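Local coordinates for bacterial leucyl aminopeptidase (Legionella pneumophila, PDB 6ESL) that acts as a secreted zinc-dependent aminopeptidase, removing N-terminal residues such as leucine from peptides, and supports nutrient acquisition during intracellular infection of amoebas, at the interface of chains A and B. Coordinates in Å, arbitrary orientation; residue numbers count along the deposited sequence, not the author numbering. Chains: chain A/B, Bacterial leucyl aminopeptidase.

Contact 1: the interface of chains A and B. Residues chain A 259-260, 331-332, 341; chain B 25, 47, 72-73.
The phenol ring of A:Tyr331 lies between two apolar side chains of chain B. In this M28-family zinc aminopeptidase A:Tyr331 sits in the short loop between the disulfide-bonded A:Cys329 and A:Cys333. On one face CE1 of B:Phe47 stands over the ring centre, 3.6 Å from A:Tyr331 CE1. On the opposite face, toward the hydroxyl end, methyl CG2 of B:Val73 lies 3.5 Å from A:Tyr331 CZ. A flat aromatic fits such a narrow slot. The ring edge is met in plane by B:Gln25 O, 3.4 Å from A:Tyr331 CE2. The B:Gln25 side chain crosses the phenol at about a right angle, its amide plane 25° from the ring, with CD in contact with A:Tyr331 OH at 3.3 Å; its OE1 also lies over the B:Phe47 ring. B:Val73 CG2 rests on A:Gly332 CA too.

The rim atom CE1 of B:Phe72 comes up to A:Gly259 CA, 3.8 Å away, where the lack of a side chain permits close approach. A water joins the backbones, 2.6 Å from A:Gly332 O and 2.8 Å from B:Phe72 O.

A:Tyr331 has CG anti to its backbone nitrogen (chi1 -179°), which carries the ring toward chain B. It appears to match the pocket-lining tyrosine of related aminopeptidases, and A:Gly259 follows zinc ligand A:Glu257; chain B may restrict active-site access.

Contact 2: the interface of chains A and B. Residues chain A 106, 108; chain B 302, 328-330, 354.
A:Ser106 and B:Asp302 make a polar link in this patch, where a loop of chain A lies on loops of the M28 peptidase fold of chain B. The hydroxyl A:Ser106 OG donates a short hydrogen bond to the carboxylate oxygen B:Asp302 OD2, 2.5 Å away; OD2 receives it on its anti lone pair, away from OD1. Serine suits the spot, being a small donor on a short stem.

Within chain B, backbone amides fix the carboxylate. CG of B:Asp302 sits between the backbone N and the carbonyl carbon (chi1 69°), which brings the carboxylate to the amides of the 329-330 loop. B:Gly330 N bonds to OD2 on its syn side, so OD2 takes two donors, one from each chain. B:Cys329 N bonds to B:Asp302 OD1 over 3.0 Å, nearly straight (169° at the hydrogen) but 34° out of the carboxylate plane. Held at both oxygens, the group has little freedom to rotate, and the amide dipoles would favour its negative charge.

Apolar contact centres on A:Leu108, whose two branches reach different parts of chain B. A:Leu108 CD2 reaches B:Arg328 CB and B:Gly330 CA, each 3.9 Å from it; here the arginine offers its aliphatic stem, and glycine a bare backbone. The other methyl rises over one face of the B:Phe354 ring, displaced toward the rim, with A:Leu108 CD1 3.9 Å from B:Phe354 CZ.

Contact 3: the interface of chains A and B. Residues chain A 310, 313-314; chain B 325-326.
Helix 306-320 of chain A lies against strand 324-327 of chain B, bringing A:Asn310 and A:Lys314, one turn apart, over B:Tyr326 and B:Asp325. Both elements belong to the M28 peptidase region of their chains.

The amide of A:Asn310 is laid flat on the phenol ring of B:Tyr326, the two planes 4° apart. CB of A:Asn310 stands over the centre of the B:Tyr326 ring in a CH-pi contact, 3.9 Å from its centroid, while the amide extends toward the CD1–CE1 side, A:Asn310 OD1 being 3.7 Å from B:Tyr326 CE1. Asparagine suits this place because its flat polar group can stack on an aromatic.

A:Lys314 passes along the edge of the same ring rather than over it: A:Lys314 CD lies in the ring plane, 4.0 Å from B:Tyr326 CD2. The long chain then bends at chi3 (83°) and carries the ammonium to B:Asp325. There A:Lys314 NZ forms a hydrogen-bonded salt bridge of 2.9 Å to B:Asp325 OD1, meeting the syn lone pair on the side of the other carboxylate oxygen. B:Asp325 OD1 also accepts the backbone B:Tyr326 N, 2.8 Å away, on its anti side and 30° from the carboxylate plane. The amide thus steadies the aspartate that receives the lysine, and the ammonium would favour its charged form. A water also bridges the chains, lying 2.7 Å from A:Lys314 NZ and 2.8 Å from the backbone oxygen B:Tyr326 O.

Contact 1: the interface of chains A and B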
loop_
_atom_site.group_PDB
_atom_site.type_symbol
_atom_site.label_atom_id
_atom_site.label_comp_id
_atom_site.label_asym_id
_atom_site.label_seq_id
_atom_site.Cartn_x
_atom_site.Cartn_y
_atom_site.Cartn_z
ATOM N N GLY A 259 -7.605 -20.434 -15.117
ATOM C CA GLY A 259 -8.233 -19.913 -13.938
ATOM C C GLY A 259 -7.527 -20.088 -12.614
ATOM O O GLY A 259 -8.136 -20.250 -11.638
ATOM N N LEU A 260 -6.216 -20.155 -12.639
ATOM C CA LEU A 260 -5.366 -20.256 -11.444
ATOM C C LEU A 260 -5.455 -21.643 -10.809
ATOM O O LEU A 260 -5.131 -21.829 -9.651
ATOM C CB LEU A 260 -5.539 -19.135 -10.404
ATOM C CG LEU A 260 -5.814 -17.709 -10.871
ATOM C CD1 LEU A 260 -5.862 -16.775 -9.681
ATOM C CD2 LEU A 260 -4.732 -17.284 -11.832
ATOM N N TYR A 331 -9.529 -9.007 -11.063
ATOM C CA TYR A 331 -9.833 -10.280 -10.442
ATOM C C TYR A 331 -9.214 -11.447 -11.247
ATOM O O TYR A 331 -9.302 -11.485 -12.432
ATOM C CB TYR A 331 -11.361 -10.474 -10.373
ATOM C CG TYR A 331 -11.813 -11.773 -9.709
ATOM C CD1 TYR A 331 -11.672 -11.974 -8.284
ATOM C CD2 TYR A 331 -12.345 -12.786 -10.440
ATOM C CE1 TYR A 331 -12.120 -13.160 -7.645
ATOM C CE2 TYR A 331 -12.795 -13.948 -9.808
ATOM C CZ TYR A 331 -12.664 -14.130 -8.437
ATOM O OH TYR A 331 -13.042 -15.324 -7.920
ATOM N N GLY A 332 -8.645 -12.398 -10.554
ATOM C CA GLY A 332 -8.060 -13.578 -11.132
ATOM C C GLY A 332 -6.823 -13.305 -12.027
ATOM O O GLY A 332 -6.573 -13.999 -12.981
ATOM N N GLU A 341 -6.013 -14.810 -1.324
ATOM C CA GLU A 341 -7.298 -15.306 -0.869
ATOM C C GLU A 341 -7.233 -16.044 0.472
ATOM O O GLU A 341 -8.204 -16.044 1.158
ATOM C CB GLU A 341 -7.945 -16.318 -1.844
ATOM C CG GLU A 341 -8.862 -15.603 -2.806
ATOM C CD GLU A 341 -9.488 -16.448 -3.931
ATOM O OE1 GLU A 341 -9.875 -15.802 -4.992
ATOM O OE2 GLU A 341 -9.613 -17.712 -3.740
ATOM N N GLN B 25 -15.731 -18.698 -11.147
ATOM C CA GLN B 25 -16.164 -17.513 -10.437
ATOM C C GLN B 25 -15.791 -16.304 -11.300
ATOM O O GLN B 25 -14.607 -16.146 -11.615
ATOM C CB GLN B 25 -15.633 -17.362 -9.057
ATOM C CG GLN B 25 -16.263 -16.231 -8.275
ATOM C CD GLN B 25 -15.949 -16.266 -6.758
ATOM O OE1 GLN B 25 -15.799 -15.222 -6.112
ATOM N NE2 GLN B 25 -15.776 -17.469 -6.221
ATOM N N PHE B 47 -20.331 -11.020 -8.091
ATOM C CA PHE B 47 -19.884 -12.262 -8.769
ATOM C C PHE B 47 -21.008 -13.169 -9.118
ATOM O O PHE B 47 -22.060 -13.230 -8.409
ATOM C CB PHE B 47 -18.914 -13.152 -7.921
ATOM C CG PHE B 47 -17.646 -12.505 -7.513
ATOM C CD1 PHE B 47 -16.595 -12.395 -8.401
ATOM C CD2 PHE B 47 -17.481 -12.035 -6.223
ATOM C CE1 PHE B 47 -15.428 -11.777 -8.032
ATOM C CE2 PHE B 47 -16.307 -11.423 -5.812
ATOM C CZ PHE B 47 -15.258 -11.281 -6.742
ATOM N N PHE B 72 -11.105 -14.602 -14.375
ATOM C CA PHE B 72 -12.001 -15.543 -13.638
ATOM C C PHE B 72 -11.125 -16.474 -12.804
ATOM O O PHE B 72 -9.923 -16.612 -13.045
ATOM C CB PHE B 72 -12.937 -16.216 -14.562
ATOM C CG PHE B 72 -12.260 -17.030 -15.633
ATOM C CD1 PHE B 72 -11.715 -18.295 -15.344
ATOM C CD2 PHE B 72 -12.230 -16.605 -16.946
ATOM C CE1 PHE B 72 -11.098 -19.050 -16.299
ATOM C CE2 PHE B 72 -11.626 -17.396 -17.940
ATOM C CZ PHE B 72 -11.023 -18.588 -17.584
ATOM N N VAL B 73 -11.770 -17.075 -11.785
ATOM C CA VAL B 73 -11.095 -18.088 -10.958
ATOM C C VAL B 73 -11.814 -19.396 -11.173
ATOM O O VAL B 73 -13.042 -19.442 -11.137
ATOM C CB VAL B 73 -11.034 -17.646 -9.495
ATOM C CG1 VAL B 73 -10.469 -18.801 -8.617
ATOM C CG2 VAL B 73 -10.159 -16.417 -9.353
HETATM O O HOH W 1 -7.388 -16.258 -14.067
#

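Contact 2: the interface of chains A and B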
loop_
_atom_site.group_PDB
_atom_site.type_symbol
_atom_site.label_atom_id
_atom_site.label_comp_id
_atom_site.label_asym_id
_atom_site.label_seq_id
_atom_site.Cartn_x
_atom_site.Cartn_y
_atom_site.Cartn_z
ATOM N N SER A 106 -3.314 -1.970 14.484
ATOM C CA SER A 106 -2.086 -2.442 13.833
ATOM C C SER A 106 -0.893 -2.754 14.753
ATOM O O SER A 106 -0.621 -2.022 15.706
ATOM C CB SER A 106 -1.652 -1.453 12.747
ATOM O OG SER A 106 -1.316 -0.195 13.306
ATOM N N LEU A 108 2.965 -2.970 15.766
ATOM C CA LEU A 108 4.131 -2.052 15.532
ATOM C C LEU A 108 5.486 -2.683 15.959
ATOM O O LEU A 108 5.945 -3.691 15.389
ATOM C CB LEU A 108 3.935 -0.658 16.222
ATOM C CG LEU A 108 2.532 -0.064 16.160
ATOM C CD1 LEU A 108 2.513 1.256 16.900
ATOM C CD2 LEU A 108 2.187 0.117 14.724
ATOM N N ASP B 302 -0.551 2.535 7.944
ATOM C CA ASP B 302 -1.683 2.135 8.791
ATOM C C ASP B 302 -2.661 3.335 8.866
ATOM O O ASP B 302 -2.239 4.492 9.006
ATOM C CB ASP B 302 -1.335 1.452 10.095
ATOM C CG ASP B 302 -0.692 2.361 11.060
ATOM O OD1 ASP B 302 -0.240 3.448 10.647
ATOM O OD2 ASP B 302 -0.636 1.976 12.242
ATOM N N ARG B 328 4.442 2.298 10.091
ATOM C CA ARG B 328 3.137 2.261 10.719
ATOM C C ARG B 328 3.206 2.932 12.063
ATOM O O ARG B 328 4.170 2.809 12.728
ATOM C CB ARG B 328 2.701 0.819 10.909
ATOM C CG ARG B 328 2.444 0.085 9.619
ATOM C CD ARG B 328 1.794 -1.256 9.881
ATOM N NE ARG B 328 2.717 -2.332 9.691
ATOM C CZ ARG B 328 2.514 -3.599 10.034
ATOM N NH1 ARG B 328 3.464 -4.487 9.787
ATOM N NH2 ARG B 328 1.412 -3.991 10.639
ATOM N N CYS B 329 2.163 3.649 12.452
ATOM C CA CYS B 329 2.202 4.347 13.714
ATOM C C CYS B 329 1.028 4.057 14.660
ATOM O O CYS B 329 0.987 4.545 15.735
ATOM C CB CYS B 329 2.350 5.830 13.444
ATOM S SG CYS B 329 0.858 6.477 12.698
ATOM N N GLY B 330 0.112 3.220 14.252
ATOM C CA GLY B 330 -0.813 2.621 15.175
ATOM C C GLY B 330 -2.121 3.363 15.281
ATOM O O GLY B 330 -2.289 4.398 14.696
ATOM N N PHE B 354 8.312 5.370 12.603
ATOM C CA PHE B 354 7.794 5.191 13.968
ATOM C C PHE B 354 8.873 4.788 14.970
ATOM O O PHE B 354 9.011 5.422 16.041
ATOM C CB PHE B 354 6.659 4.162 14.013
ATOM C CG PHE B 354 6.110 3.996 15.411
ATOM C CD1 PHE B 354 5.287 5.005 15.987
ATOM C CD2 PHE B 354 6.482 2.861 16.189
ATOM C CE1 PHE B 354 4.835 4.902 17.269
ATOM C CE2 PHE B 354 6.017 2.753 17.513
ATOM C CZ PHE B 354 5.200 3.773 18.044
#

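Contact 3: the interface of chains A and B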
loop_
_atom_site.group_PDB
_atom_site.type_symbol
_atom_site.label_atom_id
_atom_site.label_comp_id
_atom_site.label_asym_id
_atom_site.label_seq_id
_atom_site.Cartn_x
_atom_site.Cartn_y
_atom_site.Cartn_z
ATOM N N ASN A 310 4.811 -2.698 -0.877
ATOM C CA ASN A 310 5.730 -1.600 -0.553
ATOM C C ASN A 310 7.151 -2.055 -0.426
ATOM O O ASN A 310 8.068 -1.362 -0.887
ATOM C CB ASN A 310 5.313 -0.897 0.774
ATOM C CG ASN A 310 4.027 -0.053 0.624
ATOM O OD1 ASN A 310 3.721 0.474 -0.466
ATOM N ND2 ASN A 310 3.309 0.122 1.754
ATOM N N ALA A 313 8.657 -2.352 -3.827
ATOM C CA ALA A 313 9.019 -1.050 -4.340
ATOM C C ALA A 313 10.413 -0.626 -3.823
ATOM O O ALA A 313 11.264 -0.202 -4.606
ATOM C CB ALA A 313 7.940 -0.017 -4.000
ATOM N N LYS A 314 10.650 -0.847 -2.546
ATOM C CA LYS A 314 11.958 -0.583 -1.941
ATOM C C LYS A 314 13.078 -1.423 -2.460
ATOM O O LYS A 314 14.176 -0.920 -2.701
ATOM C CB LYS A 314 11.942 -0.852 -0.444
ATOM C CG LYS A 314 11.473 0.253 0.460
ATOM C CD LYS A 314 11.085 -0.394 1.813
ATOM C CE LYS A 314 12.285 -0.635 2.743
ATOM N NZ LYS A 314 11.696 -0.752 4.101
ATOM N N ASP B 325 10.372 5.877 2.311
ATOM C CA ASP B 325 10.348 4.591 2.997
ATOM C C ASP B 325 8.972 4.598 3.749
ATOM O O ASP B 325 8.216 5.580 3.702
ATOM C CB ASP B 325 11.539 4.449 3.905
ATOM C CG ASP B 325 11.898 2.971 4.223
ATOM O OD1 ASP B 325 11.060 2.084 3.973
ATOM O OD2 ASP B 325 13.008 2.723 4.714
ATOM N N TYR B 326 8.654 3.469 4.338
ATOM C CA TYR B 326 7.304 3.109 4.839
ATOM C C TYR B 326 7.336 2.668 6.293
ATOM O O TYR B 326 8.297 2.026 6.792
ATOM C CB TYR B 326 6.717 1.950 3.992
ATOM C CG TYR B 326 6.715 2.260 2.524
ATOM C CD1 TYR B 326 5.730 3.031 1.922
ATOM C CD2 TYR B 326 7.812 1.895 1.748
ATOM C CE1 TYR B 326 5.817 3.388 0.561
ATOM C CE2 TYR B 326 7.907 2.265 0.413
ATOM C CZ TYR B 326 6.901 2.980 -0.182
ATOM O OH TYR B 326 7.018 3.297 -1.563
HETATM O O HOH W 2 9.548 -0.185 5.637
#

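Contacts 2 and 3 are neighbours, their C-alpha centres about 15 Å apart, and are joined through chain B, where strand 324-327 of contact 3 runs on into the 328-330 loop of contact 2. Contact 1 lies, centre to centre of the C-alpha atoms, about 32 Å from contact 2 and about 28 Å from contact 3. It uses residues 331-332 of chain A, the continuation of that same loop, so the two-fold symmetry makes the 325-332 stretch serve all three contacts. Residues from the N-terminal portion of each chain meet the partner's peptidase region in contacts 1 and 2, suggesting an exchanged arrangement, although the structure alone does not establish a dimer in solution.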